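Local coordinates for protein L-hydantoinase (Arthrobacter aurescens, PDB 1GKR) that hydrolyses 5-substituted hydantoins, preferring aryl over alkyl derivatives, with two zinc ions per subunit and a stereoselectivity that depends on the substrate, at residues Y267-T272 with R296-L301; M345-V350 with M417-A422; F2-K7 with R43-G48. All coordinates share one frame; numbering follows the deposited sequence.

Interaction 1: Y267-T272 with R296-L301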
loop_
_atom_site.group_PDB
_atom_site.type_symbol
_atom_site.label_atom_id
_atom_site.label_comp_id
_atom_site.label_asym_id
_atom_site.label_seq_id
_atom_site.Cartn_x
_atom_site.Cartn_y
_atom_site.Cartn_z
ATOM N N TYR A 267 25.718 12.876 1.494
ATOM C CA TYR A 267 24.339 13.028 1.913
ATOM C C TYR A 267 24.127 12.634 3.358
ATOM O O TYR A 267 23.190 13.113 3.996
ATOM C CB TYR A 267 23.434 12.208 0.999
ATOM C CG TYR A 267 23.467 12.699 -0.419
ATOM C CD1 TYR A 267 22.925 13.940 -0.756
ATOM C CD2 TYR A 267 24.082 11.950 -1.422
ATOM C CE1 TYR A 267 22.996 14.427 -2.057
ATOM C CE2 TYR A 267 24.163 12.426 -2.731
ATOM C CZ TYR A 267 23.617 13.664 -3.041
ATOM O OH TYR A 267 23.696 14.147 -4.330
ATOM N N LEU A 268 24.993 11.769 3.877
ATOM C CA LEU A 268 24.873 11.325 5.264
ATOM C C LEU A 268 25.607 12.235 6.246
ATOM O O LEU A 268 25.124 12.467 7.353
ATOM C CB LEU A 268 25.405 9.897 5.415
ATOM C CG LEU A 268 24.600 8.814 4.695
ATOM C CD1 LEU A 268 25.330 7.497 4.753
ATOM C CD2 LEU A 268 23.253 8.686 5.338
ATOM N N ASN A 269 26.754 12.766 5.825
ATOM C CA ASN A 269 27.576 13.617 6.678
ATOM C C ASN A 269 27.463 15.121 6.488
ATOM O O ASN A 269 28.243 15.872 7.071
ATOM C CB ASN A 269 29.033 13.200 6.537
ATOM C CG ASN A 269 29.250 11.766 6.940
ATOM O OD1 ASN A 269 29.260 11.442 8.126
ATOM N ND2 ASN A 269 29.401 10.885 5.956
ATOM N N ILE A 270 26.516 15.571 5.671
ATOM C CA ILE A 270 26.336 17.004 5.460
ATOM C C ILE A 270 24.856 17.304 5.468
ATOM O O ILE A 270 24.037 16.485 5.056
ATOM C CB ILE A 270 26.919 17.476 4.130
ATOM C CG1 ILE A 270 28.381 17.069 4.030
ATOM C CG2 ILE A 270 26.840 18.985 4.041
ATOM C CD1 ILE A 270 28.975 17.382 2.692
ATOM N N THR A 271 24.517 18.498 5.925
ATOM C CA THR A 271 23.130 18.906 6.038
ATOM C C THR A 271 22.946 20.287 5.478
ATOM O O THR A 271 23.916 21.023 5.329
ATOM C CB THR A 271 22.738 18.891 7.511
ATOM O OG1 THR A 271 22.259 17.588 7.836
ATOM C CG2 THR A 271 21.708 19.922 7.826
ATOM N N THR A 272 21.711 20.650 5.157
ATOM C CA THR A 272 21.497 21.980 4.628
ATOM C C THR A 272 21.900 23.043 5.641
ATOM O O THR A 272 22.281 24.140 5.240
ATOM C CB THR A 272 20.041 22.223 4.168
ATOM O OG1 THR A 272 19.124 21.881 5.213
ATOM C CG2 THR A 272 19.749 21.412 2.929
ATOM N N ARG A 296 16.605 10.338 9.267
ATOM C CA ARG A 296 15.958 9.201 8.622
ATOM C C ARG A 296 16.962 8.400 7.810
ATOM O O ARG A 296 17.035 7.178 7.916
ATOM C CB ARG A 296 14.859 9.691 7.691
ATOM C CG ARG A 296 13.585 10.121 8.368
ATOM C CD ARG A 296 12.573 8.987 8.324
ATOM N NE ARG A 296 12.018 8.744 6.988
ATOM C CZ ARG A 296 11.461 9.685 6.222
ATOM N NH1 ARG A 296 11.389 10.947 6.647
ATOM N NH2 ARG A 296 10.952 9.362 5.038
ATOM N N LEU A 297 17.723 9.101 6.984
ATOM C CA LEU A 297 18.727 8.480 6.135
ATOM C C LEU A 297 19.632 7.554 6.931
ATOM O O LEU A 297 19.879 6.410 6.521
ATOM C CB LEU A 297 19.566 9.563 5.468
ATOM C CG LEU A 297 19.582 9.666 3.945
ATOM C CD1 LEU A 297 18.203 9.472 3.360
ATOM C CD2 LEU A 297 20.134 11.036 3.579
ATOM N N TRP A 298 20.124 8.042 8.068
ATOM C CA TRP A 298 21.012 7.241 8.905
ATOM C C TRP A 298 20.350 5.982 9.448
ATOM O O TRP A 298 21.014 4.958 9.627
ATOM C CB TRP A 298 21.562 8.065 10.056
ATOM C CG TRP A 298 22.789 8.844 9.703
ATOM C CD1 TRP A 298 22.876 10.196 9.465
ATOM C CD2 TRP A 298 24.124 8.339 9.619
ATOM N NE1 TRP A 298 24.182 10.559 9.252
ATOM C CE2 TRP A 298 24.972 9.443 9.339
ATOM C CE3 TRP A 298 24.689 7.063 9.756
ATOM C CZ2 TRP A 298 26.358 9.309 9.195
ATOM C CZ3 TRP A 298 26.068 6.924 9.613
ATOM C CH2 TRP A 298 26.888 8.045 9.335
ATOM N N GLU A 299 19.051 6.054 9.719
ATOM C CA GLU A 299 18.330 4.885 10.207
ATOM C C GLU A 299 18.211 3.881 9.068
ATOM O O GLU A 299 18.473 2.692 9.223
ATOM C CB GLU A 299 16.935 5.272 10.667
ATOM C CG GLU A 299 16.875 5.946 12.013
ATOM C CD GLU A 299 15.462 6.390 12.358
ATOM O OE1 GLU A 299 14.519 5.592 12.130
ATOM O OE2 GLU A 299 15.299 7.529 12.860
ATOM N N GLN A 300 17.817 4.378 7.907
ATOM C CA GLN A 300 17.662 3.523 6.750
ATOM C C GLN A 300 18.963 2.808 6.416
ATOM O O GLN A 300 18.954 1.651 5.995
ATOM C CB GLN A 300 17.191 4.358 5.565
ATOM C CG GLN A 300 15.924 5.128 5.856
ATOM C CD GLN A 300 15.423 5.870 4.651
ATOM O OE1 GLN A 300 16.169 6.627 4.023
ATOM N NE2 GLN A 300 14.156 5.672 4.318
ATOM N N LEU A 301 20.081 3.497 6.620
ATOM C CA LEU A 301 21.384 2.922 6.320
ATOM C C LEU A 301 21.639 1.704 7.195
ATOM O O LEU A 301 21.846 0.601 6.698
ATOM C CB LEU A 301 22.486 3.956 6.558
ATOM C CG LEU A 301 23.789 3.898 5.755
ATOM C CD1 LEU A 301 24.930 4.271 6.678
ATOM C CD2 LEU A 301 24.022 2.534 5.164
#
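Tyr267 meets Leu297 through its own backbone, the carbonyl O lying 3.7 Å from Leu297 CD2. Its ring leads away from helix 291-303, packs on the zinc ligand His239 and ends in a hydrogen bond from OH to Pro286 O. Leu268 follows and carries most of the contact. Its CG is anti to the carbonyl carbon, beside the backbone N (chi1 -66°). The two methyls divide between partners: CD1 meets Leu301 CD1 at 3.8 Å, and CD2 meets Leu297 CB, also at 3.8 Å. CD2 stands at the same time over the five-membered ring of Trp298, a CH-pi contact 4.2 Å from the ring centroid and almost on its normal, while CB covers the rim of that face near CZ2. The pair belongs to the amidohydrolase barrel, tying the short helix after strand 259-263 to the longer helix that precedes strand 308-309 and the zinc ligand Asp312. In this buried setting Leu268 O is satisfied by the indole: Trp298 NE1 donates to it at 2.9 Å with a bent N-H...O angle of 134°, NE1 lying above the carbonyl plane and the oxygen tilted from the indole plane. Asn269 comes to the ring differently, its OD1 in plane at the edge, 3.8 Å from Trp298 CZ2, with the amide turned 80° against the indole. That amide is held by ND2 bonding Pro265 O, and OD1 receives a weak hydrogen bond from Asn348 ND2.

Interaction 2: M345-V350 with M417-A422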
loop_
_atom_site.group_PDB
_atom_site.type_symbol
_atom_site.label_atom_id
_atom_site.label_comp_id
_atom_site.label_asym_id
_atom_site.label_seq_id
_atom_site.Cartn_x
_atom_site.Cartn_y
_atom_site.Cartn_z
ATOM N N MET A 345 32.658 7.734 7.105
ATOM C CA MET A 345 31.683 6.730 7.552
ATOM C C MET A 345 32.145 6.075 8.853
ATOM O O MET A 345 31.354 5.837 9.768
ATOM C CB MET A 345 31.488 5.644 6.491
ATOM C CG MET A 345 30.836 6.116 5.220
ATOM S SD MET A 345 29.429 7.195 5.523
ATOM C CE MET A 345 28.280 6.082 6.318
ATOM N N LEU A 346 33.435 5.770 8.920
ATOM C CA LEU A 346 34.022 5.166 10.103
ATOM C C LEU A 346 33.873 6.119 11.291
ATOM O O LEU A 346 33.465 5.723 12.378
ATOM C CB LEU A 346 35.497 4.908 9.838
ATOM C CG LEU A 346 36.017 3.479 9.711
ATOM C CD1 LEU A 346 34.955 2.537 9.188
ATOM C CD2 LEU A 346 37.238 3.516 8.807
ATOM N N THR A 347 34.191 7.388 11.058
ATOM C CA THR A 347 34.133 8.413 12.088
ATOM C C THR A 347 32.746 8.776 12.612
ATOM O O THR A 347 32.499 8.693 13.811
ATOM C CB THR A 347 34.825 9.707 11.592
ATOM O OG1 THR A 347 36.232 9.473 11.474
ATOM C CG2 THR A 347 34.590 10.857 12.547
ATOM N N ASN A 348 31.843 9.178 11.727
ATOM C CA ASN A 348 30.514 9.585 12.156
ATOM C C ASN A 348 29.473 8.488 12.152
ATOM O O ASN A 348 28.328 8.709 12.565
ATOM C CB ASN A 348 30.036 10.734 11.289
ATOM C CG ASN A 348 31.003 11.890 11.294
ATOM O OD1 ASN A 348 31.207 12.538 12.320
ATOM N ND2 ASN A 348 31.621 12.146 10.149
ATOM N N GLY A 349 29.864 7.312 11.667
ATOM C CA GLY A 349 28.955 6.184 11.630
ATOM C C GLY A 349 29.337 5.132 12.662
ATOM O O GLY A 349 28.683 4.988 13.702
ATOM N N VAL A 350 30.414 4.404 12.389
ATOM C CA VAL A 350 30.867 3.357 13.286
ATOM C C VAL A 350 31.272 3.862 14.660
ATOM O O VAL A 350 30.688 3.450 15.660
ATOM C CB VAL A 350 32.037 2.565 12.677
ATOM C CG1 VAL A 350 32.564 1.567 13.689
ATOM C CG2 VAL A 350 31.566 1.834 11.426
ATOM N N MET A 417 37.068 18.916 9.313
ATOM C CA MET A 417 36.331 18.017 10.186
ATOM C C MET A 417 37.192 16.938 10.810
ATOM O O MET A 417 38.187 16.494 10.232
ATOM C CB MET A 417 35.191 17.375 9.430
ATOM C CG MET A 417 33.991 18.253 9.348
ATOM S SD MET A 417 32.675 17.425 8.467
ATOM C CE MET A 417 32.029 18.858 7.516
ATOM N N PRO A 418 36.824 16.507 12.021
ATOM C CA PRO A 418 37.575 15.470 12.729
ATOM C C PRO A 418 37.427 14.083 12.122
ATOM O O PRO A 418 36.406 13.756 11.514
ATOM C CB PRO A 418 37.015 15.548 14.144
ATOM C CG PRO A 418 35.617 15.950 13.917
ATOM C CD PRO A 418 35.733 17.024 12.859
ATOM N N VAL A 419 38.471 13.283 12.297
ATOM C CA VAL A 419 38.531 11.918 11.799
ATOM C C VAL A 419 38.998 11.042 12.957
ATOM O O VAL A 419 40.091 11.244 13.482
ATOM C CB VAL A 419 39.552 11.817 10.656
ATOM C CG1 VAL A 419 39.701 10.377 10.209
ATOM C CG2 VAL A 419 39.122 12.711 9.509
ATOM N N THR A 420 38.182 10.072 13.357
ATOM C CA THR A 420 38.553 9.198 14.465
ATOM C C THR A 420 38.811 7.758 14.033
ATOM O O THR A 420 39.154 6.909 14.853
ATOM C CB THR A 420 37.466 9.190 15.560
ATOM O OG1 THR A 420 36.224 8.728 15.005
ATOM C CG2 THR A 420 37.284 10.584 16.138
ATOM N N GLY A 421 38.645 7.475 12.749
ATOM C CA GLY A 421 38.886 6.126 12.275
ATOM C C GLY A 421 39.333 6.183 10.833
ATOM O O GLY A 421 38.864 7.034 10.081
ATOM N N ALA A 422 40.244 5.301 10.436
ATOM C CA ALA A 422 40.712 5.314 9.062
ATOM C C ALA A 422 41.568 4.118 8.724
ATOM O O ALA A 422 42.120 3.465 9.610
ATOM C CB ALA A 422 41.499 6.581 8.805
HETATM O O HOH W 1 34.021 10.117 16.049
HETATM O O HOH W 2 33.803 14.500 11.589
#
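Thr347 and Thr420 form the centre of this contact. Thr347 OG1, anti to the carbonyl carbon and beside its own backbone N (chi1 -68°), faces the break after residues 418-419 of the 418-428 strand and accepts Thr420 N at 2.8 Å with an N-H...O angle of 154°. OG1 also bonds Pro343 O, one turn back in the helix. Two firm partners, Thr420 N and Pro343 O, thus hold this hydroxyl, with Gly421 N adding a weak third at 3.4 Å from OG1. The side chains of Thr347 and Thr420 cross at about a right angle.

Two waters bridge the segments beside this direct grip. One donates to Thr347 O and lies 2.8 Å from Thr420 OG1, a hydroxyl that is also bonded to Asn351 ND2. The second gives a hydrogen bond of 2.7 Å to Pro418 O and a weak one to Asn348 OD1, which also bonds Lys352 NZ.

Van der Waals contacts of carbon with polar backbone and hydroxyl atoms surround these bonds. Thr347 CG2, the other branch, lies 3.6 Å from Pro418 O, and Val419 CG1 approaches Thr347 OG1 at 3.8 Å. Leu346 extends its CD2 methyl to 3.9 Å from Ala422 N, with its CB against the backbone of Gly421.

The helix ends here in a wider pi-type turn, Val350 N bonding Met345 O. Helix 341-350, on the barrel side, is thereby laid against a strand of the neighbouring beta structure: backbone bonds join Val419 to Thr398 and Ala422 to Asp393, while Leu346 and Val350 lean on Leu360 of helix 357-372.

Interaction 3: F2-K7 with R43-G48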
loop_
_atom_site.group_PDB
_atom_site.type_symbol
_atom_site.label_atom_id
_atom_site.label_comp_id
_atom_site.label_asym_id
_atom_site.label_seq_id
_atom_site.Cartn_x
_atom_site.Cartn_y
_atom_site.Cartn_z
ATOM N N PHE A 2 54.195 -19.120 1.288
ATOM C CA PHE A 2 53.260 -18.021 1.071
ATOM C C PHE A 2 53.936 -16.676 0.866
ATOM O O PHE A 2 54.959 -16.387 1.484
ATOM C CB PHE A 2 52.279 -17.953 2.247
ATOM C CG PHE A 2 51.374 -19.153 2.344
ATOM C CD1 PHE A 2 50.362 -19.356 1.409
ATOM C CD2 PHE A 2 51.554 -20.097 3.341
ATOM C CE1 PHE A 2 49.548 -20.477 1.467
ATOM C CE2 PHE A 2 50.743 -21.219 3.404
ATOM C CZ PHE A 2 49.740 -21.409 2.464
ATOM N N ASP A 3 53.358 -15.853 -0.005
ATOM C CA ASP A 3 53.935 -14.548 -0.285
ATOM C C ASP A 3 53.814 -13.642 0.922
ATOM O O ASP A 3 54.757 -12.932 1.263
ATOM C CB ASP A 3 53.263 -13.891 -1.496
ATOM C CG ASP A 3 53.372 -14.733 -2.756
ATOM O OD1 ASP A 3 54.396 -15.427 -2.921
ATOM O OD2 ASP A 3 52.442 -14.695 -3.590
ATOM N N VAL A 4 52.660 -13.659 1.577
ATOM C CA VAL A 4 52.466 -12.823 2.756
ATOM C C VAL A 4 51.388 -13.379 3.665
ATOM O O VAL A 4 50.450 -14.034 3.209
ATOM C CB VAL A 4 52.103 -11.358 2.364
ATOM C CG1 VAL A 4 50.990 -11.357 1.369
ATOM C CG2 VAL A 4 51.691 -10.554 3.596
ATOM N N ILE A 5 51.548 -13.126 4.958
ATOM C CA ILE A 5 50.598 -13.557 5.964
ATOM C C ILE A 5 50.241 -12.360 6.822
ATOM O O ILE A 5 51.120 -11.678 7.356
ATOM C CB ILE A 5 51.184 -14.648 6.880
ATOM C CG1 ILE A 5 51.202 -15.984 6.149
ATOM C CG2 ILE A 5 50.344 -14.792 8.149
ATOM C CD1 ILE A 5 51.790 -17.104 6.977
ATOM N N VAL A 6 48.947 -12.087 6.933
ATOM C CA VAL A 6 48.481 -10.987 7.762
ATOM C C VAL A 6 47.904 -11.716 8.954
ATOM O O VAL A 6 46.905 -12.429 8.822
ATOM C CB VAL A 6 47.361 -10.181 7.078
ATOM C CG1 VAL A 6 47.064 -8.943 7.888
ATOM C CG2 VAL A 6 47.758 -9.821 5.655
ATOM N N LYS A 7 48.531 -11.578 10.115
ATOM C CA LYS A 7 48.004 -12.287 11.262
ATOM C C LYS A 7 47.383 -11.457 12.361
ATOM O O LYS A 7 47.628 -10.252 12.466
ATOM C CB LYS A 7 49.057 -13.238 11.832
ATOM C CG LYS A 7 50.423 -12.683 12.078
ATOM C CD LYS A 7 51.374 -13.871 12.246
ATOM C CE LYS A 7 52.693 -13.461 12.887
ATOM N NZ LYS A 7 52.509 -12.872 14.261
ATOM N N ARG A 43 56.807 -12.374 3.535
ATOM C CA ARG A 43 56.543 -11.167 4.294
ATOM C C ARG A 43 55.455 -11.457 5.326
ATOM O O ARG A 43 54.559 -12.253 5.081
ATOM C CB ARG A 43 56.113 -10.067 3.303
ATOM C CG ARG A 43 55.509 -8.782 3.895
ATOM C CD ARG A 43 56.544 -7.741 4.372
ATOM N NE ARG A 43 55.920 -6.473 4.783
ATOM C CZ ARG A 43 55.450 -5.540 3.949
ATOM N NH1 ARG A 43 55.527 -5.703 2.624
ATOM N NH2 ARG A 43 54.893 -4.438 4.444
ATOM N N THR A 44 55.548 -10.828 6.489
ATOM C CA THR A 44 54.555 -11.020 7.529
ATOM C C THR A 44 54.040 -9.695 8.076
ATOM O O THR A 44 54.814 -8.805 8.429
ATOM C CB THR A 44 55.121 -11.868 8.685
ATOM O OG1 THR A 44 54.974 -13.251 8.359
ATOM C CG2 THR A 44 54.390 -11.591 9.985
ATOM N N ILE A 45 52.720 -9.565 8.131
ATOM C CA ILE A 45 52.105 -8.360 8.648
ATOM C C ILE A 45 51.324 -8.740 9.895
ATOM O O ILE A 45 50.521 -9.675 9.873
ATOM C CB ILE A 45 51.098 -7.757 7.656
ATOM C CG1 ILE A 45 51.707 -7.628 6.259
ATOM C CG2 ILE A 45 50.631 -6.416 8.181
ATOM C CD1 ILE A 45 52.616 -6.470 6.110
ATOM N N ASP A 46 51.546 -8.022 10.983
ATOM C CA ASP A 46 50.817 -8.312 12.205
ATOM C C ASP A 46 49.765 -7.235 12.367
ATOM O O ASP A 46 50.103 -6.067 12.554
ATOM C CB ASP A 46 51.743 -8.279 13.413
ATOM C CG ASP A 46 51.114 -8.908 14.651
ATOM O OD1 ASP A 46 49.891 -8.738 14.874
ATOM O OD2 ASP A 46 51.857 -9.569 15.410
ATOM N N ALA A 47 48.494 -7.618 12.294
ATOM C CA ALA A 47 47.411 -6.651 12.441
ATOM C C ALA A 47 47.231 -6.297 13.918
ATOM O O ALA A 47 46.561 -5.320 14.262
ATOM C CB ALA A 47 46.115 -7.220 11.864
ATOM N N GLY A 48 47.832 -7.107 14.785
ATOM C CA GLY A 48 47.751 -6.867 16.213
ATOM C C GLY A 48 46.340 -6.831 16.751
ATOM O O GLY A 48 46.065 -6.156 17.745
#
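Lys7 CG sits between its backbone N and carbonyl carbon (chi1 49°), and a bend at the last torsion (chi4 60°) brings NZ to 3.6 Å from Asp46 OD2, a rather long salt bridge. On the way, Lys7 CE passes Thr44 CG2 at 3.8 Å, crossing it obliquely. The other carboxylate oxygen of Asp46 turns the chain: OD1 accepts Gly48 N on its anti side, which makes an Asx turn, and also takes a bond from Asn8 ND2. Strands 4-7 and 44-46 run parallel, 12° apart, in the N-terminal beta structure that flanks the barrel. The usual staggered ladder of a parallel pair links them. Arg43 N donates to Asp3 O, and Ile5 N to Arg43 O at 3.1 Å; Ile45 N bonds Ile5 O at 2.8 Å in a nearly linear bond, Lys7 N reaches Ile45 O at 2.8 Å, and Ala47 N closes the series on Lys7 O. One face of the pair carries Val4, Val6, Ile45 and Arg43, whose end leads away, with Val4 CG2 4.0 Å from Ile45 CG1 and Val6 CG1 4.2 Å from Ile45 CB; strand 389-393 covers it through Leu389 and Ile391. Ile5, on the other face beside Thr44, packs on Leu23 and Val39. Along the far edge of strand 2-7, which pairs antiparallel with strand 16-25, Asp3 and Val4 together face Val24 in a classic beta bulge, and Asp3 OD2 is bonded to Asp26 N.

From the N terminus, interaction 3 closes first: the 35 residues between its segments, rich in strand, return so that 43-48 lies beside 2-7. Interaction 1 follows, closing 23 residues between helices 265-268 and 291-303. Interaction 2 comes last and spans 66 residues, carrying the chain from helix 341-350 to strand 418-428. The three are in series, none nested or crossed. Interactions 1 and 2 touch: Leu268 CD1 meets Met345 CE at 3.6 Å, and the Trp298 ring lies against Asn348 and Gly349. Helix 341-350 thus lies between helices 265-268 and 291-303 and strand 418-428. Interaction 3 stands apart, its nearest atoms about 11 Å from interaction 2, yet both reach strand 389-393.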